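PDB 4GL3: putative glucoamylase, which probably hydrolyses glucosidic linkages in oligo- or polysaccharides, using a largely helical domain of the six-hairpin glycosidase type. Local coordinates for residues H98-H103 with R160-N165; S127-E132 with H193-I198; G133-H138 with G153-L158. All coordinates share one frame; numbering follows the deposited sequence.

From the N terminus, the chain first passes through 98-103, in the loop between helix 75-90 and strand 104-106, and then runs along helix 124-140, which supplies 127-132 to contact 2 and 133-138 to contact 3. The first loop to close is the short one of contact 3, where helix 146-161 turns back on helix 124-140. Contact 1 closes next, as 160-165 meets 98-103, so it encloses contact 3 entirely. Contact 2 closes last, at the start of helix 197-205; it also encloses contact 3 but crosses contact 1. Trp101 joins the set, its backbone N hydrogen-bonded to Ser127 OG and its ring packed on Phe131 and Leu158.

Contact 1: H98-H103 with R160-N165; sequences HGMWAH and RQAEWN
Polar pairing and Met-aromatic packing join a loop to the C-terminal end of helix 146-161 and the turn after it: His98 and Met100, before strand 104-106, meet Glu163 and Trp164. His98 grips Glu163 twice. Its ND1-H points at Glu163 OE1, 2.6 Å away, in an almost straight bond (169°) in the imidazole plane, meeting OE1 from its syn side but well out of the carboxylate plane. The two flat groups are steeply turned, 72° apart. The second bond runs from Glu163 N to His98 O (3.1 Å), so the same two residues are tied through their backbones. So close a carboxylate would probably stabilise a protonated imidazole.

Gly99 CA sits 3.4 Å from Gln161 O in a CA-H...O contact; a side chain there would collide with that oxygen. The selenomethionine Met100 bends at chi2 (-66°), bringing SE over the six-membered ring of Trp164, while CE lies over the same face, 3.4 Å from Trp164 CE3, and also touches Ala162 CB at 4.0 Å. Around this junction, Met100 rests on Ile124 and Ser127 of helix 124-140 and on Ala122 of strand 122-123, and the His98 ring stacks with Phe166 and meets Trp178 of strand 177-178 edge-to-face.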
# COMPACT_ATOMS: atom_id res chain seq x y z
N HIS A 98 17.42 -14.10 -2.10
CA HIS A 98 18.26 -12.94 -1.80
C HIS A 98 17.59 -12.02 -0.76
O HIS A 98 17.65 -10.81 -0.85
CB HIS A 98 18.66 -12.21 -3.07
CG HIS A 98 19.66 -12.97 -3.92
ND1 HIS A 98 21.02 -12.84 -3.75
CD2 HIS A 98 19.48 -13.81 -4.98
CE1 HIS A 98 21.64 -13.63 -4.63
NE2 HIS A 98 20.73 -14.23 -5.38
N GLY A 99 16.96 -12.65 0.22
CA GLY A 99 16.24 -11.99 1.30
C GLY A 99 14.83 -11.53 0.99
O GLY A 99 14.15 -10.99 1.88
N MSE A 100 14.39 -11.69 -0.26
CA MSE A 100 13.09 -11.19 -0.68
C MSE A 100 12.14 -12.36 -0.78
O MSE A 100 12.56 -13.52 -0.99
CB MSE A 100 13.17 -10.48 -2.00
CG MSE A 100 14.26 -9.40 -2.12
SE MSE A 100 13.85 -7.92 -0.89
CE MSE A 100 15.37 -6.84 -1.33
N TRP A 101 10.85 -12.06 -0.68
CA TRP A 101 9.80 -13.05 -0.95
C TRP A 101 9.17 -12.85 -2.32
O TRP A 101 9.31 -11.77 -2.93
CB TRP A 101 8.71 -12.98 0.16
CG TRP A 101 9.28 -13.08 1.56
CD1 TRP A 101 9.63 -14.21 2.21
CD2 TRP A 101 9.59 -11.98 2.45
NE1 TRP A 101 10.09 -13.90 3.50
CE2 TRP A 101 10.09 -12.53 3.64
CE3 TRP A 101 9.47 -10.61 2.36
CZ2 TRP A 101 10.48 -11.76 4.69
CZ3 TRP A 101 9.88 -9.82 3.42
CH2 TRP A 101 10.35 -10.39 4.58
N ALA A 102 8.47 -13.90 -2.76
CA ALA A 102 7.56 -13.87 -3.90
C ALA A 102 6.31 -12.98 -3.64
O ALA A 102 6.04 -12.57 -2.50
CB ALA A 102 7.18 -15.29 -4.34
N HIS A 103 5.62 -12.60 -4.72
CA HIS A 103 4.36 -11.86 -4.65
C HIS A 103 3.35 -12.73 -3.87
O HIS A 103 2.72 -12.27 -2.93
CB HIS A 103 3.93 -11.52 -6.06
CG HIS A 103 2.69 -10.68 -6.19
ND1 HIS A 103 2.38 -10.02 -7.38
CD2 HIS A 103 1.67 -10.42 -5.34
CE1 HIS A 103 1.23 -9.37 -7.22
NE2 HIS A 103 0.78 -9.61 -6.00
N ARG A 160 18.15 -6.79 7.80
CA ARG A 160 19.56 -6.84 7.42
C ARG A 160 19.85 -7.86 6.27
O ARG A 160 20.78 -7.66 5.51
CB ARG A 160 20.46 -7.12 8.62
CG ARG A 160 20.48 -5.98 9.65
CD ARG A 160 21.24 -6.40 10.89
NE ARG A 160 22.64 -6.56 10.53
CZ ARG A 160 23.50 -5.55 10.38
NH1 ARG A 160 23.12 -4.29 10.57
NH2 ARG A 160 24.73 -5.82 10.01
N GLN A 161 18.98 -8.85 6.09
CA GLN A 161 19.18 -9.87 5.05
C GLN A 161 18.58 -9.50 3.68
O GLN A 161 18.81 -10.23 2.70
CB GLN A 161 18.64 -11.22 5.53
CG GLN A 161 19.42 -11.88 6.64
CD GLN A 161 18.92 -13.33 6.95
OE1 GLN A 161 17.75 -13.68 6.73
NE2 GLN A 161 19.82 -14.17 7.42
N ALA A 162 17.85 -8.36 3.59
CA ALA A 162 17.18 -7.98 2.35
C ALA A 162 18.22 -7.34 1.42
O ALA A 162 18.68 -6.24 1.71
CB ALA A 162 16.02 -7.03 2.59
N GLU A 163 18.55 -8.02 0.30
CA GLU A 163 19.68 -7.62 -0.58
C GLU A 163 19.26 -6.65 -1.69
O GLU A 163 19.27 -6.99 -2.88
CB GLU A 163 20.35 -8.85 -1.19
CG GLU A 163 21.02 -9.80 -0.20
CD GLU A 163 21.35 -11.13 -0.87
OE1 GLU A 163 21.93 -11.12 -2.00
OE2 GLU A 163 20.96 -12.17 -0.30
N TRP A 164 18.89 -5.44 -1.30
CA TRP A 164 18.38 -4.45 -2.27
C TRP A 164 19.33 -4.28 -3.47
O TRP A 164 18.89 -4.29 -4.63
CB TRP A 164 18.11 -3.09 -1.58
CG TRP A 164 17.20 -3.26 -0.40
CD1 TRP A 164 17.56 -3.30 0.90
CD2 TRP A 164 15.79 -3.44 -0.45
NE1 TRP A 164 16.46 -3.55 1.69
CE2 TRP A 164 15.35 -3.63 0.89
CE3 TRP A 164 14.84 -3.50 -1.49
CZ2 TRP A 164 14.01 -3.88 1.21
CZ3 TRP A 164 13.52 -3.76 -1.18
CH2 TRP A 164 13.10 -3.95 0.17
N ASN A 165 20.62 -4.14 -3.19
CA ASN A 165 21.54 -3.79 -4.26
C ASN A 165 21.74 -4.90 -5.28
O ASN A 165 22.10 -4.60 -6.42
CB ASN A 165 22.90 -3.28 -3.78
CG ASN A 165 23.65 -2.55 -4.88
OD1 ASN A 165 23.14 -1.60 -5.44
ND2 ASN A 165 24.89 -3.00 -5.18

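Contact 2: S127-E132 with H193-I198; sequences SAFMFE and HNECHI
Phe129 and Ala128 of helix 124-140 pack against Ile198 in the first turn of helix 197-205 and against Glu195 in the Asx turn leading into it, a helix-to-loop contact in the buried interior of this six-hairpin type of protein. One methyl group, Ile198 CG2, meets three of the helix residues. Ile198 holds CG1 anti to its backbone N (chi1 -164°), which puts CG2 in the crowded position between N and the carbonyl carbon and turns it to helix 124-140. There Ile198 CG2 lies 3.7 Å from Phe129 CE1 and 4.0 Å from Ala128 CB, touching both the ring and the alanine methyl. It approaches the ring obliquely.

Phe129 CG lies beside its own backbone N (chi1 -62°), and the ring reaches out from the helix to the turn. Its far edge meets the backbone of Glu195: the carbonyl O lies in the ring plane, 3.6 Å from Phe129 CZ, consistent with a weakly favourable approach to the ring hydrogens. The same oxygen is hydrogen-bonded to Ser255 OG. Glu195 CG flanks Phe129 CZ at 4.1 Å. The carboxylate beyond it carries OE2 to a weak hydrogen bond with a bound Tris molecule, probably from the crystallisation liquor, which may mark a pocket beside the contact. Glu132 makes a looser approach, OE1 to Ile198 CG2 at 4.3 Å, while its OE2 is hydrogen-bonded to Gly258 N. The turn itself is fixed by Asn194 OD1, which accepts from Cys196 N at 3.0 Å, the donor standing above the carboxamide plane.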
# COMPACT_ATOMS: atom_id res chain seq x y z
N SER A 127 7.85 -7.13 -1.58
CA SER A 127 8.67 -7.32 -0.36
C SER A 127 8.92 -5.98 0.34
O SER A 127 8.98 -5.93 1.57
CB SER A 127 10.03 -7.96 -0.71
OG SER A 127 9.86 -9.32 -1.09
N ALA A 128 9.05 -4.90 -0.44
CA ALA A 128 9.24 -3.55 0.10
C ALA A 128 8.00 -3.12 0.92
O ALA A 128 8.14 -2.50 1.96
CB ALA A 128 9.53 -2.53 -1.02
N PHE A 129 6.80 -3.46 0.45
CA PHE A 129 5.59 -3.14 1.18
C PHE A 129 5.53 -3.95 2.48
O PHE A 129 5.12 -3.42 3.56
CB PHE A 129 4.36 -3.36 0.33
CG PHE A 129 4.29 -2.49 -0.90
CD1 PHE A 129 4.80 -1.18 -0.92
CD2 PHE A 129 3.67 -2.98 -2.04
CE1 PHE A 129 4.69 -0.38 -2.07
CE2 PHE A 129 3.58 -2.20 -3.20
CZ PHE A 129 4.12 -0.92 -3.21
N MSE A 130 6.03 -5.18 2.44
CA MSE A 130 6.16 -5.97 3.68
C MSE A 130 7.14 -5.27 4.65
O MSE A 130 6.84 -5.13 5.83
CB MSE A 130 6.53 -7.45 3.43
CG MSE A 130 6.88 -8.19 4.73
SE MSE A 130 5.35 -8.36 5.90
CE MSE A 130 4.38 -9.62 4.87
N PHE A 131 8.31 -4.84 4.16
CA PHE A 131 9.29 -4.17 5.03
C PHE A 131 8.78 -2.82 5.54
O PHE A 131 9.09 -2.41 6.62
CB PHE A 131 10.67 -4.05 4.35
CG PHE A 131 11.48 -5.33 4.42
CD1 PHE A 131 11.90 -5.81 5.62
CD2 PHE A 131 11.71 -6.10 3.30
CE1 PHE A 131 12.57 -7.02 5.74
CE2 PHE A 131 12.42 -7.29 3.38
CZ PHE A 131 12.83 -7.76 4.62
N GLU A 132 7.98 -2.14 4.73
CA GLU A 132 7.33 -0.89 5.20
C GLU A 132 6.54 -1.16 6.49
O GLU A 132 6.76 -0.55 7.54
CB GLU A 132 6.47 -0.30 4.06
CG GLU A 132 5.81 1.05 4.37
CD GLU A 132 4.95 1.54 3.22
OE1 GLU A 132 4.76 0.83 2.20
OE2 GLU A 132 4.46 2.67 3.31
N HIS A 193 6.90 8.04 -11.92
CA HIS A 193 6.45 8.08 -10.52
C HIS A 193 5.18 7.25 -10.42
O HIS A 193 4.12 7.65 -10.92
CB HIS A 193 6.17 9.50 -10.01
CG HIS A 193 5.75 9.52 -8.57
ND1 HIS A 193 6.66 9.54 -7.53
CD2 HIS A 193 4.53 9.44 -7.99
CE1 HIS A 193 6.01 9.48 -6.38
NE2 HIS A 193 4.72 9.44 -6.63
N ASN A 194 5.31 6.07 -9.83
CA ASN A 194 4.20 5.15 -9.62
C ASN A 194 4.11 4.76 -8.15
O ASN A 194 4.47 5.56 -7.29
CB ASN A 194 4.32 3.94 -10.57
CG ASN A 194 5.55 3.11 -10.34
OD1 ASN A 194 6.27 3.27 -9.36
ND2 ASN A 194 5.83 2.22 -11.28
N GLU A 195 3.62 3.56 -7.84
CA GLU A 195 3.45 3.12 -6.46
C GLU A 195 4.73 2.66 -5.79
O GLU A 195 4.68 2.37 -4.60
CB GLU A 195 2.41 1.97 -6.37
CG GLU A 195 2.91 0.60 -6.87
CD GLU A 195 2.67 0.32 -8.35
OE1 GLU A 195 2.81 1.24 -9.17
OE2 GLU A 195 2.38 -0.85 -8.69
N CYS A 196 5.85 2.56 -6.52
CA CYS A 196 7.04 1.87 -5.99
C CYS A 196 8.12 2.74 -5.34
O CYS A 196 9.24 2.30 -5.20
CB CYS A 196 7.68 1.13 -7.16
SG CYS A 196 6.59 0.01 -8.02
N HIS A 197 7.82 3.99 -5.01
CA HIS A 197 8.83 4.92 -4.47
C HIS A 197 9.64 4.31 -3.30
O HIS A 197 10.89 4.47 -3.19
CB HIS A 197 8.11 6.21 -4.03
CG HIS A 197 9.00 7.40 -3.87
ND1 HIS A 197 8.55 8.58 -3.32
CD2 HIS A 197 10.30 7.61 -4.21
CE1 HIS A 197 9.53 9.47 -3.33
NE2 HIS A 197 10.60 8.92 -3.88
N ILE A 198 8.91 3.59 -2.45
CA ILE A 198 9.45 3.05 -1.21
C ILE A 198 10.55 2.02 -1.45
O ILE A 198 11.41 1.80 -0.57
CB ILE A 198 8.31 2.43 -0.32
CG1 ILE A 198 8.77 2.21 1.11
CG2 ILE A 198 7.83 1.08 -0.85
CD1 ILE A 198 8.77 3.44 1.93

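Contact 3: G133-H138 with G153-L158; sequences GLLAAH and GIINNL
Ile155 of helix 146-161 points into helix 124-140 between Leu134 and His138, and these three residues bury the most surface in the contact. The helices follow one another in the chain and form a helical hairpin; their short segments run roughly antiparallel, with a signed crossing angle of -140° and axes 9.6 Å apart. No hydrogen bond links them, and the packing is almost wholly apolar.

Both outer branches of Ile155 are used. With CG2 anti to the backbone N, Ile155 CG2 lies 3.9 Å from His138 CB and 4.0 Å from Leu134 CB, one helical turn apart. The other branch is extended (chi2 171°), which carries Ile155 CD1 deeper, to 4.0 Å from Ala137 CB and 3.5 Å from Leu134 O. The isoleucine methyls thus cover a carbonyl oxygen that already accepts the helical hydrogen bond from His138 N. An alanine in place of Ile155 would keep CB but lose CG1, CG2 and CD1, and would probably open a gap between Leu134, Ala137 and His138.

His138 points CB toward helix 146-161, and its imidazole passes Ile155 CG2 obliquely. His138 NE2 makes a looser approach, 4.3 Å, to Asn156 CB. On the other flank, Leu134 and Leu158 cross, touching through their CD1 methyls at 4.0 Å.

The hairpin is backed by further helices: Leu134 and Ile154 both rest on Val86 of helix 75-90, Ala137 packs on Val61 and Ile65 of helix 54-69, and Leu158 touches Trp101 in the loop before strand 104-106.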
# COMPACT_ATOMS: atom_id res chain seq x y z
N GLY A 133 5.71 -2.18 6.47
CA GLY A 133 5.07 -2.63 7.68
C GLY A 133 5.96 -3.18 8.79
O GLY A 133 5.77 -2.84 9.94
N LEU A 134 6.94 -4.03 8.46
CA LEU A 134 7.78 -4.63 9.49
C LEU A 134 8.63 -3.57 10.17
O LEU A 134 8.86 -3.65 11.39
CB LEU A 134 8.64 -5.79 8.97
CG LEU A 134 7.93 -7.08 8.46
CD1 LEU A 134 9.01 -8.08 7.94
CD2 LEU A 134 7.04 -7.72 9.52
N LEU A 135 9.06 -2.53 9.45
CA LEU A 135 9.89 -1.53 10.14
C LEU A 135 9.05 -0.67 11.12
O LEU A 135 9.53 -0.33 12.20
CB LEU A 135 10.73 -0.69 9.17
CG LEU A 135 11.83 -1.42 8.39
CD1 LEU A 135 12.62 -0.38 7.60
CD2 LEU A 135 12.78 -2.19 9.30
N ALA A 136 7.80 -0.37 10.75
CA ALA A 136 6.82 0.23 11.66
C ALA A 136 6.63 -0.67 12.87
O ALA A 136 6.70 -0.21 14.01
CB ALA A 136 5.48 0.50 10.95
N ALA A 137 6.43 -1.97 12.65
CA ALA A 137 6.24 -2.91 13.79
C ALA A 137 7.47 -2.96 14.70
O ALA A 137 7.34 -2.96 15.92
CB ALA A 137 5.86 -4.30 13.29
N HIS A 138 8.67 -2.96 14.12
CA HIS A 138 9.92 -2.88 14.90
C HIS A 138 9.93 -1.66 15.85
O HIS A 138 10.40 -1.75 16.96
CB HIS A 138 11.16 -2.82 13.96
CG HIS A 138 12.47 -2.88 14.68
ND1 HIS A 138 13.08 -1.76 15.20
CD2 HIS A 138 13.28 -3.93 14.96
CE1 HIS A 138 14.20 -2.12 15.81
NE2 HIS A 138 14.35 -3.43 15.69
N GLY A 153 13.99 -8.68 17.18
CA GLY A 153 15.18 -9.44 16.74
C GLY A 153 14.99 -10.07 15.37
O GLY A 153 15.87 -9.98 14.49
N ILE A 154 13.82 -10.69 15.19
CA ILE A 154 13.53 -11.34 13.94
C ILE A 154 13.43 -10.30 12.86
O ILE A 154 13.99 -10.47 11.79
CB ILE A 154 12.25 -12.22 13.95
CG1 ILE A 154 12.47 -13.49 14.82
CG2 ILE A 154 11.84 -12.59 12.51
CD1 ILE A 154 11.21 -14.33 15.10
N ILE A 155 12.71 -9.20 13.11
CA ILE A 155 12.51 -8.17 12.07
C ILE A 155 13.88 -7.57 11.70
O ILE A 155 14.16 -7.36 10.55
CB ILE A 155 11.53 -7.05 12.50
CG1 ILE A 155 10.08 -7.58 12.51
CG2 ILE A 155 11.67 -5.83 11.60
CD1 ILE A 155 9.03 -6.67 13.11
N ASN A 156 14.73 -7.30 12.70
CA ASN A 156 16.00 -6.66 12.39
C ASN A 156 16.85 -7.57 11.50
O ASN A 156 17.50 -7.10 10.60
CB ASN A 156 16.79 -6.29 13.63
CG ASN A 156 17.93 -5.31 13.31
OD1 ASN A 156 17.72 -4.20 12.78
ND2 ASN A 156 19.10 -5.73 13.59
N ASN A 157 16.85 -8.88 11.79
CA ASN A 157 17.57 -9.84 10.97
C ASN A 157 17.02 -9.96 9.54
O ASN A 157 17.79 -9.97 8.56
CB ASN A 157 17.57 -11.20 11.68
CG ASN A 157 18.33 -12.24 10.91
OD1 ASN A 157 17.71 -13.12 10.29
ND2 ASN A 157 19.65 -12.14 10.90
N LEU A 158 15.70 -10.02 9.39
CA LEU A 158 15.06 -9.96 8.06
C LEU A 158 15.45 -8.70 7.32
O LEU A 158 15.83 -8.73 6.12
CB LEU A 158 13.53 -10.03 8.16
CG LEU A 158 12.94 -11.38 8.53
CD1 LEU A 158 11.43 -11.24 8.67
CD2 LEU A 158 13.30 -12.42 7.48